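Local structure of stress response kinase A (Escherichia coli, 1ZYL) at residues L153-E161 with F174-V185. The protein phosphorylates itself and other proteins on serine and threonine using ATP, and probably suppresses the effects of stress linked to reactive oxygen species. Sequence-based numbering, arbitrary orientation.
Sequences LIEPRKLFE and FLKATDELIAAV
R157 reaches across from helix 149-161 to D179 on helix 171-188, and its NH2 forms a salt bridge with D179 OD2 at 2.5 Å. The guanidinium and carboxylate planes stand 55° apart, so the two groups do not pair flat. NH1 of the same guanidinium holds E161 OE2 (2.6 Å), one turn further along its own helix. A long, forked cation suits this place: with CG anti to the backbone N (chi1 176°) and bends further out, its chain brings a separate nitrogen to each acid.

L175 crosses R157 at about a right angle. Its CB and CD1 lie alongside the guanidinium, whose flat group tolerates apolar neighbours, while CD2 packs on F160 CB at 3.7 Å. T178 turns its CG2 methyl to the aliphatic CD of R157, and its OG1 donates a hydrogen bond to F174 O, one turn back, so the buried hydroxyl is satisfied within its own helix.

F174 turns its edge toward the face of F160 in an offset edge-to-face pair, ring centres 5.3 Å apart and planes at 64°. L153 CD1 packs against I182 CB (3.9 Å).

The helices form a nearly antiparallel hairpin in the kinase-like fold, away from the annotated ATP, magnesium and active-site residues; helices 266-283 and 300-316 touch its buried side chains. Two amphipathic helices thus meet, apolar faces buried and polar edges paired, the arginine probably balancing two acids.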
loop_
_atom_site.group_PDB
_atom_site.type_symbol
_atom_site.label_atom_id
_atom_site.label_comp_id
_atom_site.label_asym_id
_atom_site.label_seq_id
_atom_site.Cartn_x
_atom_site.Cartn_y
_atom_site.Cartn_z
ATOM N N LEU A 153 5.139 -13.840 0.657
ATOM C CA LEU A 153 6.130 -14.722 0.036
ATOM C C LEU A 153 5.647 -16.057 -0.547
ATOM O O LEU A 153 5.759 -16.293 -1.753
ATOM C CB LEU A 153 7.258 -15.024 1.026
ATOM C CG LEU A 153 8.038 -13.845 1.593
ATOM C CD1 LEU A 153 9.149 -14.356 2.479
ATOM C CD2 LEU A 153 8.600 -13.029 0.463
ATOM N N ILE A 154 5.124 -16.934 0.303
ATOM C CA ILE A 154 4.698 -18.241 -0.165
ATOM C C ILE A 154 3.611 -18.256 -1.236
ATOM O O ILE A 154 3.689 -19.056 -2.167
ATOM C CB ILE A 154 4.287 -19.150 1.015
ATOM C CG1 ILE A 154 3.081 -18.565 1.741
ATOM C CG2 ILE A 154 5.456 -19.293 1.981
ATOM C CD1 ILE A 154 2.588 -19.430 2.890
ATOM N N GLU A 155 2.609 -17.384 -1.126
ATOM C CA GLU A 155 1.542 -17.352 -2.129
ATOM C C GLU A 155 2.106 -16.938 -3.484
ATOM O O GLU A 155 1.881 -17.607 -4.496
ATOM C CB GLU A 155 0.419 -16.404 -1.709
ATOM C CG GLU A 155 -0.640 -17.059 -0.861
ATOM C CD GLU A 155 -1.863 -16.177 -0.681
ATOM O OE1 GLU A 155 -1.805 -15.234 0.137
ATOM O OE2 GLU A 155 -2.881 -16.420 -1.370
ATOM N N PRO A 156 2.835 -15.817 -3.528
ATOM C CA PRO A 156 3.415 -15.377 -4.798
ATOM C C PRO A 156 4.288 -16.481 -5.414
ATOM O O PRO A 156 4.160 -16.799 -6.595
ATOM C CB PRO A 156 4.220 -14.154 -4.392
ATOM C CG PRO A 156 3.366 -13.563 -3.321
ATOM C CD PRO A 156 2.983 -14.776 -2.497
ATOM N N ARG A 157 5.168 -17.077 -4.618
ATOM C CA ARG A 157 6.010 -18.132 -5.141
ATOM C C ARG A 157 5.166 -19.215 -5.788
ATOM O O ARG A 157 5.584 -19.820 -6.767
ATOM C CB ARG A 157 6.859 -18.755 -4.042
ATOM C CG ARG A 157 7.694 -19.930 -4.536
ATOM C CD ARG A 157 8.649 -19.495 -5.634
ATOM N NE ARG A 157 8.791 -20.494 -6.693
ATOM C CZ ARG A 157 9.227 -21.736 -6.511
ATOM N NH1 ARG A 157 9.317 -22.561 -7.543
ATOM N NH2 ARG A 157 9.572 -22.157 -5.301
ATOM N N LYS A 158 3.985 -19.474 -5.235
ATOM C CA LYS A 158 3.098 -20.496 -5.792
ATOM C C LYS A 158 2.577 -20.055 -7.155
ATOM O O LYS A 158 2.469 -20.858 -8.073
ATOM C CB LYS A 158 1.911 -20.759 -4.867
ATOM C CG LYS A 158 2.266 -21.478 -3.592
ATOM C CD LYS A 158 1.029 -21.714 -2.738
ATOM C CE LYS A 158 1.398 -22.331 -1.403
ATOM N NZ LYS A 158 2.260 -23.539 -1.584
ATOM N N LEU A 159 2.241 -18.776 -7.276
ATOM C CA LEU A 159 1.760 -18.259 -8.538
ATOM C C LEU A 159 2.915 -18.382 -9.531
ATOM O O LEU A 159 2.764 -18.952 -10.606
ATOM C CB LEU A 159 1.361 -16.798 -8.381
ATOM C CG LEU A 159 0.518 -16.187 -9.497
ATOM C CD1 LEU A 159 -0.765 -16.990 -9.628
ATOM C CD2 LEU A 159 0.206 -14.725 -9.192
ATOM N N PHE A 160 4.075 -17.857 -9.150
ATOM C CA PHE A 160 5.265 -17.898 -9.992
ATOM C C PHE A 160 5.482 -19.267 -10.641
ATOM O O PHE A 160 5.886 -19.358 -11.802
ATOM C CB PHE A 160 6.514 -17.538 -9.172
ATOM C CG PHE A 160 6.534 -16.121 -8.653
ATOM C CD1 PHE A 160 7.574 -15.692 -7.829
ATOM C CD2 PHE A 160 5.529 -15.216 -8.978
ATOM C CE1 PHE A 160 7.612 -14.390 -7.338
ATOM C CE2 PHE A 160 5.562 -13.911 -8.489
ATOM C CZ PHE A 160 6.608 -13.502 -7.667
ATOM N N GLU A 161 5.218 -20.329 -9.886
ATOM C CA GLU A 161 5.409 -21.685 -10.383
ATOM C C GLU A 161 4.673 -21.934 -11.687
ATOM O O GLU A 161 5.289 -22.231 -12.710
ATOM C CB GLU A 161 4.929 -22.693 -9.352
ATOM C CG GLU A 161 5.243 -24.122 -9.714
ATOM C CD GLU A 161 6.705 -24.456 -9.525
ATOM O OE1 GLU A 161 7.129 -25.545 -9.959
ATOM O OE2 GLU A 161 7.432 -23.631 -8.937
ATOM N N PHE A 174 15.139 -17.926 -12.139
ATOM C CA PHE A 174 14.288 -16.984 -11.428
ATOM C C PHE A 174 13.667 -17.606 -10.190
ATOM O O PHE A 174 13.723 -17.029 -9.105
ATOM C CB PHE A 174 13.190 -16.447 -12.355
ATOM C CG PHE A 174 12.084 -15.750 -11.627
ATOM C CD1 PHE A 174 11.027 -16.475 -11.083
ATOM C CD2 PHE A 174 12.131 -14.378 -11.417
ATOM C CE1 PHE A 174 10.046 -15.847 -10.341
ATOM C CE2 PHE A 174 11.149 -13.735 -10.671
ATOM C CZ PHE A 174 10.107 -14.471 -10.131
ATOM N N LEU A 175 13.067 -18.778 -10.342
ATOM C CA LEU A 175 12.454 -19.427 -9.200
ATOM C C LEU A 175 13.518 -19.767 -8.161
ATOM O O LEU A 175 13.228 -19.849 -6.975
ATOM C CB LEU A 175 11.703 -20.690 -9.635
ATOM C CG LEU A 175 10.516 -20.495 -10.590
ATOM C CD1 LEU A 175 9.725 -21.800 -10.721
ATOM C CD2 LEU A 175 9.611 -19.396 -10.069
ATOM N N LYS A 176 14.753 -19.956 -8.610
ATOM C CA LYS A 176 15.848 -20.277 -7.702
ATOM C C LYS A 176 16.206 -19.023 -6.912
ATOM O O LYS A 176 16.352 -19.061 -5.696
ATOM C CB LYS A 176 17.063 -20.762 -8.498
ATOM C CG LYS A 176 18.219 -21.319 -7.674
ATOM C CD LYS A 176 19.333 -21.755 -8.599
ATOM C CE LYS A 176 20.473 -22.436 -7.870
ATOM N NZ LYS A 176 21.229 -21.509 -6.995
ATOM N N ALA A 177 16.349 -17.910 -7.614
ATOM C CA ALA A 177 16.663 -16.652 -6.966
ATOM C C ALA A 177 15.547 -16.309 -5.980
ATOM O O ALA A 177 15.804 -15.720 -4.932
ATOM C CB ALA A 177 16.810 -15.546 -8.005
ATOM N N THR A 178 14.308 -16.674 -6.306
ATOM C CA THR A 178 13.199 -16.384 -5.403
ATOM C C THR A 178 13.304 -17.209 -4.120
ATOM O O THR A 178 13.350 -16.658 -3.019
ATOM C CB THR A 178 11.834 -16.642 -6.077
ATOM O OG1 THR A 178 11.612 -15.654 -7.088
ATOM C CG2 THR A 178 10.713 -16.553 -5.066
ATOM N N ASP A 179 13.341 -18.525 -4.265
ATOM C CA ASP A 179 13.462 -19.415 -3.123
ATOM C C ASP A 179 14.563 -18.890 -2.184
ATOM O O ASP A 179 14.364 -18.744 -0.979
ATOM C CB ASP A 179 13.804 -20.833 -3.607
ATOM C CG ASP A 179 12.671 -21.476 -4.406
ATOM O OD1 ASP A 179 12.868 -22.576 -4.961
ATOM O OD2 ASP A 179 11.577 -20.891 -4.481
ATOM N N GLU A 180 15.722 -18.602 -2.758
ATOM C CA GLU A 180 16.854 -18.091 -2.001
ATOM C C GLU A 180 16.473 -16.828 -1.252
ATOM O O GLU A 180 16.928 -16.595 -0.132
ATOM C CB GLU A 180 18.012 -17.781 -2.947
ATOM C CG GLU A 180 19.054 -18.893 -3.088
ATOM C CD GLU A 180 19.756 -18.876 -4.442
ATOM O OE1 GLU A 180 19.952 -17.780 -5.016
ATOM O OE2 GLU A 180 20.117 -19.969 -4.928
ATOM N N LEU A 181 15.636 -16.007 -1.875
ATOM C CA LEU A 181 15.220 -14.770 -1.244
ATOM C C LEU A 181 14.265 -15.056 -0.113
ATOM O O LEU A 181 14.440 -14.528 0.978
ATOM C CB LEU A 181 14.564 -13.821 -2.255
ATOM C CG LEU A 181 14.297 -12.399 -1.734
ATOM C CD1 LEU A 181 15.581 -11.783 -1.231
ATOM C CD2 LEU A 181 13.705 -11.539 -2.828
ATOM N N ILE A 182 13.261 -15.895 -0.346
ATOM C CA ILE A 182 12.318 -16.169 0.732
ATOM C C ILE A 182 12.989 -16.922 1.884
ATOM O O ILE A 182 12.533 -16.847 3.025
ATOM C CB ILE A 182 11.023 -16.922 0.242
ATOM C CG1 ILE A 182 11.207 -18.432 0.310
ATOM C CG2 ILE A 182 10.661 -16.492 -1.164
ATOM C CD1 ILE A 182 10.822 -19.034 1.658
ATOM N N ALA A 183 14.071 -17.639 1.609
ATOM C CA ALA A 183 14.758 -18.334 2.692
ATOM C C ALA A 183 15.438 -17.272 3.563
ATOM O O ALA A 183 15.365 -17.313 4.792
ATOM C CB ALA A 183 15.798 -19.299 2.143
ATOM N N ALA A 184 16.094 -16.315 2.917
ATOM C CA ALA A 184 16.778 -15.251 3.633
ATOM C C ALA A 184 15.822 -14.398 4.461
ATOM O O ALA A 184 16.059 -14.164 5.640
ATOM C CB ALA A 184 17.546 -14.379 2.657
ATOM N N VAL A 185 14.745 -13.920 3.851
ATOM C CA VAL A 185 13.793 -13.100 4.591
ATOM C C VAL A 185 13.168 -13.897 5.739
ATOM O O VAL A 185 13.031 -13.381 6.847
ATOM C CB VAL A 185 12.698 -12.528 3.656
ATOM C CG1 VAL A 185 12.243 -13.577 2.703
ATOM C CG2 VAL A 185 11.526 -12.029 4.459
#